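Local coordinates for intracellular protein transport protein USO1 (Saccharomyces cerevisiae S288c, PDB 6LSU) that is a membrane-tethering factor required for protein transport from the endoplasmic reticulum to the Golgi complex, at residues 238-243 with 254-259; 262-267 with 311-316; 578-583 with 699-704. All coordinates share one frame; numbering follows the deposited sequence.

Contact 1: 238-243 with 254-259; sequences FSIIEE and NDCLSL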
loop_
_atom_site.group_PDB
_atom_site.type_symbol
_atom_site.label_atom_id
_atom_site.label_comp_id
_atom_site.label_asym_id
_atom_site.label_seq_id
_atom_site.Cartn_x
_atom_site.Cartn_y
_atom_site.Cartn_z
ATOM N N PHE A 238 11.302 -8.327 -18.545
ATOM C CA PHE A 238 10.034 -8.247 -19.328
ATOM C C PHE A 238 9.918 -9.362 -20.379
ATOM O O PHE A 238 8.803 -9.877 -20.532
ATOM C CB PHE A 238 9.781 -6.873 -19.963
ATOM C CG PHE A 238 9.113 -5.910 -19.003
ATOM C CD1 PHE A 238 7.843 -6.188 -18.524
ATOM C CD2 PHE A 238 9.777 -4.803 -18.495
ATOM C CE1 PHE A 238 7.241 -5.365 -17.590
ATOM C CE2 PHE A 238 9.158 -3.979 -17.567
ATOM C CZ PHE A 238 7.890 -4.268 -17.120
ATOM N N SER A 239 11.001 -9.819 -21.017
ATOM C CA SER A 239 10.886 -10.938 -22.002
ATOM C C SER A 239 10.625 -12.198 -21.210
ATOM O O SER A 239 9.782 -12.970 -21.652
ATOM C CB SER A 239 12.060 -11.115 -22.905
ATOM O OG SER A 239 12.852 -9.939 -22.892
ATOM N N ILE A 240 11.290 -12.381 -20.066
ATOM C CA ILE A 240 11.057 -13.598 -19.227
ATOM C C ILE A 240 9.577 -13.596 -18.816
ATOM O O ILE A 240 8.920 -14.606 -18.981
ATOM C CB ILE A 240 12.011 -13.644 -18.020
ATOM C CG1 ILE A 240 13.475 -13.618 -18.452
ATOM C CG2 ILE A 240 11.688 -14.872 -17.165
ATOM C CD1 ILE A 240 14.445 -13.603 -17.305
ATOM N N ILE A 241 9.077 -12.461 -18.292
ATOM C CA ILE A 241 7.658 -12.300 -17.886
ATOM C C ILE A 241 6.764 -12.676 -19.083
ATOM O O ILE A 241 5.878 -13.531 -18.879
ATOM C CB ILE A 241 7.367 -10.882 -17.352
ATOM C CG1 ILE A 241 8.074 -10.625 -16.011
ATOM C CG2 ILE A 241 5.837 -10.627 -17.232
ATOM C CD1 ILE A 241 8.185 -9.189 -15.642
ATOM N N GLU A 242 6.964 -12.100 -20.282
ATOM C CA GLU A 242 6.074 -12.458 -21.422
ATOM C C GLU A 242 6.259 -13.928 -21.829
ATOM O O GLU A 242 5.246 -14.594 -22.067
ATOM C CB GLU A 242 6.172 -11.550 -22.642
ATOM C CG GLU A 242 4.830 -11.495 -23.399
ATOM C CD GLU A 242 3.516 -11.418 -22.599
ATOM O OE1 GLU A 242 3.407 -10.580 -21.642
ATOM O OE2 GLU A 242 2.586 -12.200 -22.936
ATOM N N GLU A 243 7.487 -14.428 -21.805
ATOM C CA GLU A 243 7.837 -15.845 -22.099
ATOM C C GLU A 243 7.121 -16.782 -21.100
ATOM O O GLU A 243 6.623 -17.855 -21.530
ATOM C CB GLU A 243 9.363 -15.941 -22.100
ATOM C CG GLU A 243 9.943 -17.018 -22.980
ATOM C CD GLU A 243 11.434 -17.182 -22.700
ATOM O OE1 GLU A 243 12.176 -16.146 -22.682
ATOM O OE2 GLU A 243 11.836 -18.325 -22.416
ATOM N N ASN A 254 6.601 -13.357 -10.346
ATOM C CA ASN A 254 6.648 -12.701 -9.009
ATOM C C ASN A 254 8.103 -12.284 -8.728
ATOM O O ASN A 254 8.351 -11.109 -8.355
ATOM C CB ASN A 254 6.150 -13.653 -7.929
ATOM C CG ASN A 254 5.612 -12.942 -6.714
ATOM O OD1 ASN A 254 4.847 -13.511 -5.974
ATOM N ND2 ASN A 254 5.967 -11.711 -6.508
ATOM N N ASP A 255 9.044 -13.204 -8.954
ATOM C CA ASP A 255 10.507 -12.919 -8.812
ATOM C C ASP A 255 10.884 -11.777 -9.771
ATOM O O ASP A 255 11.361 -10.755 -9.299
ATOM C CB ASP A 255 11.352 -14.170 -9.008
ATOM C CG ASP A 255 10.911 -15.381 -8.170
ATOM O OD1 ASP A 255 11.099 -16.501 -8.651
ATOM O OD2 ASP A 255 10.384 -15.219 -7.037
ATOM N N CYS A 256 10.570 -11.897 -11.058
ATOM C CA CYS A 256 10.903 -10.856 -12.062
ATOM C C CYS A 256 10.366 -9.516 -11.590
ATOM O O CYS A 256 11.222 -8.563 -11.462
ATOM C CB CYS A 256 10.344 -11.197 -13.432
ATOM S SG CYS A 256 11.280 -12.517 -14.226
ATOM N N LEU A 257 9.067 -9.452 -11.244
ATOM C CA LEU A 257 8.461 -8.181 -10.766
ATOM C C LEU A 257 9.174 -7.724 -9.478
ATOM O O LEU A 257 9.473 -6.541 -9.338
ATOM C CB LEU A 257 6.943 -8.348 -10.593
ATOM C CG LEU A 257 6.178 -8.672 -11.877
ATOM C CD1 LEU A 257 4.856 -9.338 -11.559
ATOM C CD2 LEU A 257 5.990 -7.424 -12.714
ATOM N N SER A 258 9.436 -8.647 -8.569
ATOM C CA SER A 258 10.029 -8.368 -7.240
ATOM C C SER A 258 11.424 -7.764 -7.455
ATOM O O SER A 258 11.827 -6.818 -6.734
ATOM C CB SER A 258 10.098 -9.615 -6.444
ATOM O OG SER A 258 9.657 -9.360 -5.135
ATOM N N LEU A 259 12.156 -8.309 -8.433
ATOM C CA LEU A 259 13.497 -7.797 -8.779
ATOM C C LEU A 259 13.352 -6.408 -9.433
ATOM O O LEU A 259 14.052 -5.459 -8.995
ATOM C CB LEU A 259 14.237 -8.810 -9.667
ATOM C CG LEU A 259 15.552 -8.301 -10.233
ATOM C CD1 LEU A 259 16.473 -7.864 -9.098
ATOM C CD2 LEU A 259 16.200 -9.342 -11.132
#
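Two neighbouring isoleucines, Ile240 and Ile241, meet Cys256 and Leu257 in a wholly buried, apolar helix-to-helix contact between helix 233-244 and helix 251-264. The two short segments run nearly antiparallel, at 157° with their axes 9.6 Å apart. Cys256 stands at the middle of the interface and divides its two atoms between the isoleucines. Its CB lies 3.5 Å from Ile241 CG1, with Ile241 CD1 close beside it. Its SG turns to the other isoleucine, 3.8 Å from Ile240 CG2. With its SG opposite its own carbonyl carbon (chi1 -74°), Cys256 directs the sulfur to Ile240, where it meets the CG2 methyl as one apolar group meets another.

Both segments belong to ARM 4 of the globular head, and the contact is the kind of close helix pairing from which armadillo repeats are built. Further along, the end of Ile241 crosses the side chain of Leu257 at about a right angle, with Ile241 CD1 4.1 Å from Leu257 CD2. Leu286 of helix 280-287 touches both Ile241 and Leu257 and covers that end of the pair, while Ile211 of helix 204-218 packs on Cys256. Beyond the apolar strip, Asp255 makes a salt bridge with Arg111, and Asn254 OD1 is hydrogen-bonded to Gln302 NE2.

Contact 2: 262-267 with 311-316; sequences NILKYN and LDIVSL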
loop_
_atom_site.group_PDB
_atom_site.type_symbol
_atom_site.label_atom_id
_atom_site.label_comp_id
_atom_site.label_asym_id
_atom_site.label_seq_id
_atom_site.Cartn_x
_atom_site.Cartn_y
_atom_site.Cartn_z
ATOM N N ASN A 262 12.921 -4.062 -6.525
ATOM C CA ASN A 262 14.131 -3.810 -5.704
ATOM C C ASN A 262 15.130 -2.938 -6.484
ATOM O O ASN A 262 15.888 -2.183 -5.825
ATOM C CB ASN A 262 14.805 -5.110 -5.265
ATOM C CG ASN A 262 14.054 -5.870 -4.192
ATOM O OD1 ASN A 262 13.336 -5.297 -3.378
ATOM N ND2 ASN A 262 14.243 -7.168 -4.157
ATOM N N ILE A 263 15.160 -3.004 -7.830
ATOM C CA ILE A 263 16.089 -2.149 -8.624
ATOM C C ILE A 263 15.600 -0.684 -8.642
ATOM O O ILE A 263 16.487 0.197 -8.884
ATOM C CB ILE A 263 16.238 -2.715 -10.049
ATOM C CG1 ILE A 263 16.890 -4.091 -10.069
ATOM C CG2 ILE A 263 16.962 -1.746 -10.965
ATOM C CD1 ILE A 263 16.562 -4.882 -11.307
ATOM N N LEU A 264 14.280 -0.415 -8.453
ATOM C CA LEU A 264 13.663 0.957 -8.549
ATOM C C LEU A 264 13.439 1.607 -7.181
ATOM O O LEU A 264 13.540 2.824 -7.079
ATOM C CB LEU A 264 12.325 0.903 -9.297
ATOM C CG LEU A 264 12.390 0.354 -10.721
ATOM C CD1 LEU A 264 11.060 0.456 -11.398
ATOM C CD2 LEU A 264 13.436 1.090 -11.525
ATOM N N LYS A 265 13.137 0.824 -6.151
ATOM C CA LYS A 265 12.804 1.359 -4.805
ATOM C C LYS A 265 13.909 2.333 -4.427
ATOM O O LYS A 265 15.067 1.920 -4.370
ATOM C CB LYS A 265 12.646 0.236 -3.771
ATOM C CG LYS A 265 11.645 0.541 -2.651
ATOM C CD LYS A 265 10.321 -0.194 -2.813
ATOM C CE LYS A 265 9.193 0.228 -1.884
ATOM N NZ LYS A 265 7.953 -0.542 -2.176
ATOM N N TYR A 266 13.566 3.601 -4.250
ATOM C CA TYR A 266 14.421 4.661 -3.647
ATOM C C TYR A 266 15.523 5.130 -4.604
ATOM O O TYR A 266 16.443 5.883 -4.179
ATOM C CB TYR A 266 15.061 4.151 -2.357
ATOM C CG TYR A 266 14.067 3.638 -1.348
ATOM C CD1 TYR A 266 12.886 4.328 -1.095
ATOM C CD2 TYR A 266 14.307 2.471 -0.635
ATOM C CE1 TYR A 266 11.969 3.871 -0.158
ATOM C CE2 TYR A 266 13.402 2.002 0.305
ATOM C CZ TYR A 266 12.228 2.700 0.541
ATOM O OH TYR A 266 11.329 2.233 1.454
ATOM N N ASN A 267 15.429 4.750 -5.867
ATOM C CA ASN A 267 16.468 5.014 -6.875
ATOM C C ASN A 267 15.815 5.805 -8.007
ATOM O O ASN A 267 15.413 5.164 -9.028
ATOM C CB ASN A 267 17.105 3.694 -7.304
ATOM C CG ASN A 267 18.513 3.860 -7.830
ATOM O OD1 ASN A 267 18.770 4.697 -8.693
ATOM N ND2 ASN A 267 19.428 3.048 -7.315
ATOM N N LEU A 311 1.465 -2.953 -9.988
ATOM C CA LEU A 311 0.859 -1.670 -9.579
ATOM C C LEU A 311 1.824 -0.925 -8.675
ATOM O O LEU A 311 1.880 0.322 -8.813
ATOM C CB LEU A 311 -0.502 -1.886 -8.930
ATOM C CG LEU A 311 -1.621 -2.251 -9.913
ATOM C CD1 LEU A 311 -2.911 -2.658 -9.176
ATOM C CD2 LEU A 311 -1.928 -1.102 -10.860
ATOM N N ASP A 312 2.544 -1.645 -7.815
ATOM C CA ASP A 312 3.479 -1.038 -6.817
ATOM C C ASP A 312 4.633 -0.405 -7.606
ATOM O O ASP A 312 5.052 0.698 -7.268
ATOM C CB ASP A 312 3.927 -2.030 -5.722
ATOM C CG ASP A 312 2.842 -2.356 -4.698
ATOM O OD1 ASP A 312 1.790 -1.614 -4.659
ATOM O OD2 ASP A 312 3.024 -3.338 -3.949
ATOM N N ILE A 313 5.080 -1.037 -8.687
ATOM C CA ILE A 313 6.193 -0.505 -9.497
ATOM C C ILE A 313 5.729 0.829 -10.059
ATOM O O ILE A 313 6.494 1.812 -9.901
ATOM C CB ILE A 313 6.602 -1.491 -10.579
ATOM C CG1 ILE A 313 7.405 -2.662 -10.005
ATOM C CG2 ILE A 313 7.317 -0.760 -11.675
ATOM C CD1 ILE A 313 7.354 -3.922 -10.891
ATOM N N VAL A 314 4.524 0.904 -10.663
ATOM C CA VAL A 314 4.014 2.245 -11.076
ATOM C C VAL A 314 4.105 3.234 -9.908
ATOM O O VAL A 314 4.669 4.334 -10.127
ATOM C CB VAL A 314 2.596 2.196 -11.645
ATOM C CG1 VAL A 314 2.161 3.562 -12.098
ATOM C CG2 VAL A 314 2.482 1.207 -12.814
ATOM N N SER A 315 3.668 2.842 -8.700
ATOM C CA SER A 315 3.604 3.749 -7.524
ATOM C C SER A 315 4.983 4.278 -7.143
ATOM O O SER A 315 5.071 5.469 -6.953
ATOM C CB SER A 315 2.959 3.133 -6.327
ATOM O OG SER A 315 1.563 3.318 -6.335
ATOM N N LEU A 316 5.994 3.414 -7.046
ATOM C CA LEU A 316 7.418 3.775 -6.770
ATOM C C LEU A 316 7.889 5.001 -7.550
ATOM O O LEU A 316 8.518 5.874 -6.924
ATOM C CB LEU A 316 8.314 2.587 -7.141
ATOM C CG LEU A 316 8.098 1.387 -6.232
ATOM C CD1 LEU A 316 9.027 0.245 -6.593
ATOM C CD2 LEU A 316 8.260 1.825 -4.781
#
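Leu264 and Lys265, at the join between armadillo repeats ARM 4 and ARM 5, pack against Ile313 and Leu316 of helix 301-317. The chain changes direction here through a type II beta turn from Leu264 to Asn267, closed by a 3.0 Å hydrogen bond from Asn267 N to Leu264 O. The contact thus brings the turn that joins ARM 4 to ARM 5 against the last helix of ARM 5, and it becomes more open to solvent from the leucine of the turn to the lysine.

On the buried side, Leu264 and Ile313 cross at about a right angle, and Leu264 CD1 reaches to 3.9 Å from Ile313 CG2. Phe234 of helix 233-244 also packs on Leu264, while Ile260 and Leu283 also pack on Ile313. Leu316 carries the largest share of the buried area. Its CD1 lies 4.3 Å from Leu264 CB, and its CD2 meets the outer part of the Lys265 chain, 3.4 Å from Lys265 CE. The lysine runs across the leucine rather than alongside it. A bend at chi2 (104°) carries its chain over the leucine methyl groups: CD, CE and NZ all come close to CD2, and CD also approaches CD1. NZ is 5.9 Å from Asp312 OD2, too far for a salt bridge, though the opposite charge may still favour this course weakly.

Asn267 begins the next helix as its N-cap, with OD1 accepting from Asn270 N, while its ND2 bonds to Gln225 OE1; Gln225 NE2 in turn binds the carbonyls of Asn262 and Lys265. At the crest of the turn, Lys265 CG rests over the centre of the Tyr266 ring, 3.7 Å above its plane.

Contact 3: 578-583 with 699-704; sequences IPISYL and VYFSTY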
loop_
_atom_site.group_PDB
_atom_site.type_symbol
_atom_site.label_atom_id
_atom_site.label_comp_id
_atom_site.label_asym_id
_atom_site.label_seq_id
_atom_site.Cartn_x
_atom_site.Cartn_y
_atom_site.Cartn_z
ATOM N N ILE A 578 -23.345 8.854 12.629
ATOM C CA ILE A 578 -24.252 9.855 12.000
ATOM C C ILE A 578 -24.194 11.194 12.722
ATOM O O ILE A 578 -23.898 12.209 12.087
ATOM C CB ILE A 578 -25.667 9.270 11.913
ATOM C CG1 ILE A 578 -25.624 7.930 11.199
ATOM C CG2 ILE A 578 -26.622 10.251 11.267
ATOM C CD1 ILE A 578 -26.975 7.424 10.709
ATOM N N PRO A 579 -24.523 11.255 14.042
ATOM C CA PRO A 579 -24.388 12.480 14.838
ATOM C C PRO A 579 -22.973 13.060 14.883
ATOM O O PRO A 579 -22.848 14.267 14.807
ATOM C CB PRO A 579 -24.705 12.065 16.280
ATOM C CG PRO A 579 -25.458 10.770 16.163
ATOM C CD PRO A 579 -25.073 10.147 14.837
ATOM N N ILE A 580 -21.951 12.216 15.027
ATOM C CA ILE A 580 -20.515 12.674 15.107
ATOM C C ILE A 580 -20.152 13.385 13.791
ATOM O O ILE A 580 -19.460 14.449 13.805
ATOM C CB ILE A 580 -19.557 11.498 15.375
ATOM C CG1 ILE A 580 -19.788 10.895 16.762
ATOM C CG2 ILE A 580 -18.113 11.936 15.184
ATOM C CD1 ILE A 580 -18.911 9.685 17.064
ATOM N N SER A 581 -20.667 12.861 12.684
ATOM C CA SER A 581 -20.330 13.367 11.344
ATOM C C SER A 581 -20.891 14.770 11.221
ATOM O O SER A 581 -20.067 15.678 11.009
ATOM C CB SER A 581 -20.791 12.420 10.277
ATOM O OG SER A 581 -20.054 11.213 10.359
ATOM N N TYR A 582 -22.207 14.957 11.424
ATOM C CA TYR A 582 -22.836 16.325 11.459
ATOM C C TYR A 582 -22.126 17.216 12.469
ATOM O O TYR A 582 -21.743 18.342 12.080
ATOM C CB TYR A 582 -24.313 16.299 11.827
ATOM C CG TYR A 582 -25.208 15.697 10.778
ATOM C CD1 TYR A 582 -25.335 16.268 9.519
ATOM C CD2 TYR A 582 -25.943 14.553 11.051
ATOM C CE1 TYR A 582 -26.121 15.679 8.530
ATOM C CE2 TYR A 582 -26.764 13.961 10.100
ATOM C CZ TYR A 582 -26.852 14.527 8.824
ATOM O OH TYR A 582 -27.694 13.949 7.894
ATOM N N LEU A 583 -21.919 16.744 13.698
ATOM C CA LEU A 583 -21.399 17.633 14.773
ATOM C C LEU A 583 -20.005 18.148 14.415
ATOM O O LEU A 583 -19.853 19.393 14.308
ATOM C CB LEU A 583 -21.410 16.884 16.110
ATOM C CG LEU A 583 -22.761 16.919 16.808
ATOM C CD1 LEU A 583 -22.860 15.809 17.825
ATOM C CD2 LEU A 583 -22.985 18.283 17.429
ATOM N N VAL A 699 -14.155 3.661 12.863
ATOM C CA VAL A 699 -13.757 4.969 12.272
ATOM C C VAL A 699 -14.905 5.914 12.596
ATOM O O VAL A 699 -16.051 5.640 12.113
ATOM C CB VAL A 699 -13.480 4.859 10.752
ATOM C CG1 VAL A 699 -13.276 6.210 10.087
ATOM C CG2 VAL A 699 -12.277 3.969 10.484
ATOM N N TYR A 700 -14.605 7.019 13.258
ATOM C CA TYR A 700 -15.626 7.994 13.731
ATOM C C TYR A 700 -15.303 9.416 13.248
ATOM O O TYR A 700 -16.202 10.110 12.797
ATOM C CB TYR A 700 -15.693 7.856 15.266
ATOM C CG TYR A 700 -15.992 6.438 15.701
ATOM C CD1 TYR A 700 -17.189 5.833 15.359
ATOM C CD2 TYR A 700 -15.054 5.673 16.364
ATOM C CE1 TYR A 700 -17.459 4.519 15.690
ATOM C CE2 TYR A 700 -15.315 4.345 16.700
ATOM C CZ TYR A 700 -16.535 3.786 16.386
ATOM O OH TYR A 700 -16.821 2.498 16.710
ATOM N N PHE A 701 -14.040 9.821 13.357
ATOM C CA PHE A 701 -13.566 11.203 13.144
ATOM C C PHE A 701 -12.791 11.317 11.825
ATOM O O PHE A 701 -11.805 10.672 11.642
ATOM C CB PHE A 701 -12.700 11.637 14.328
ATOM C CG PHE A 701 -13.474 11.578 15.615
ATOM C CD1 PHE A 701 -14.234 12.663 16.022
ATOM C CD2 PHE A 701 -13.546 10.408 16.345
ATOM C CE1 PHE A 701 -15.013 12.602 17.169
ATOM C CE2 PHE A 701 -14.327 10.344 17.483
ATOM C CZ PHE A 701 -15.054 11.441 17.901
ATOM N N SER A 702 -13.249 12.182 10.935
ATOM C CA SER A 702 -12.446 12.749 9.833
ATOM C C SER A 702 -11.179 13.380 10.401
ATOM O O SER A 702 -11.254 14.111 11.425
ATOM C CB SER A 702 -13.179 13.751 9.055
ATOM O OG SER A 702 -12.247 14.570 8.376
ATOM N N THR A 703 -10.066 13.104 9.718
ATOM C CA THR A 703 -8.711 13.565 10.076
ATOM C C THR A 703 -8.695 15.093 10.160
ATOM O O THR A 703 -7.975 15.685 11.010
ATOM C CB THR A 703 -7.668 13.041 9.086
ATOM O OG1 THR A 703 -6.494 13.707 9.551
ATOM C CG2 THR A 703 -7.979 13.333 7.632
ATOM N N TYR A 704 -9.427 15.764 9.299
ATOM C CA TYR A 704 -9.404 17.243 9.327
ATOM C C TYR A 704 -9.957 17.710 10.672
ATOM O O TYR A 704 -9.440 18.709 11.191
ATOM C CB TYR A 704 -10.180 17.832 8.144
ATOM C CG TYR A 704 -9.807 17.150 6.863
ATOM C CD1 TYR A 704 -8.522 17.284 6.359
ATOM C CD2 TYR A 704 -10.686 16.279 6.218
ATOM C CE1 TYR A 704 -8.125 16.608 5.217
ATOM C CE2 TYR A 704 -10.298 15.610 5.061
ATOM C CZ TYR A 704 -9.003 15.764 4.579
ATOM O OH TYR A 704 -8.556 15.126 3.477
#
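Ile580 and Tyr700 bring the two backbones to within 6.9 Å of each other, CA to CA, where the loop leading into helix 703-711 passes one side of helix 577-590. The helix lies in ARM 9 of the armadillo-repeat head, and the loop returns to it more than a hundred residues later in the chain, giving a buried helix-to-loop packing in place of a helix pair.

One side chain carries nearly all of the helix's share. At a chi1 of -66°, Ile580 holds its two branches apart, CG2 opposite the backbone N and CG1 opposite the carbonyl carbon; the CG1 branch goes to Tyr700, and CG2 to the Tyr700 carbonyl and the Phe701 ring. CD1, at the end of the CG1 branch, lies 4.1 Å from Tyr700 CB. The tyrosine ring itself leads away from the helix and packs edge-to-face with Tyr675. CG2 reaches the backbone between the two aromatic residues, 3.6 Å from Tyr700 O, and also lies over one face of the Phe701 ring. That ring also makes an edge-to-face pair with Phe676, while Ile624 of helix 622-637 packs on Ile580.

Just past the contact the loop runs into the next helix. Ser702 is the N-cap, its OG accepting a bent bond from Tyr704 N (3.2 Å, 139°) and also hydrogen-bonded to Asp522 OD1 of helix 514-528. The same helix packs on Ser581 through Leu517 and Thr521, and thus touches both partners of the contact. Where the isoleucine meets the phenylalanine the interaction is a CH-pi contact over the ring face: Ile580 CG2 stands 4.2 Å from the Phe701 centroid, 27° off the ring normal, with CE1 its nearest ring atom.

Contacts 1 and 2 are neighbours in the solenoid. Both use helix 251-264, their centres lie 14 Å apart, and they touch where Ile313 CD1 packs at 3.7 Å from Leu257 O. Contact 3 is remote, its centre about 45 Å from that of contact 1 and on the opposite side of the chain's centre. Contacts 1 and 3 are buried, whereas contact 2 is only partly so, and a lysine's aliphatic chain can take part there. The chemistry is mainly apolar in all three but differs in kind: aliphatic groups with a sulfur within one repeat, leucine methyls crossed by a lysine chain at a repeat junction, and an isoleucine over an aromatic face between helix and loop.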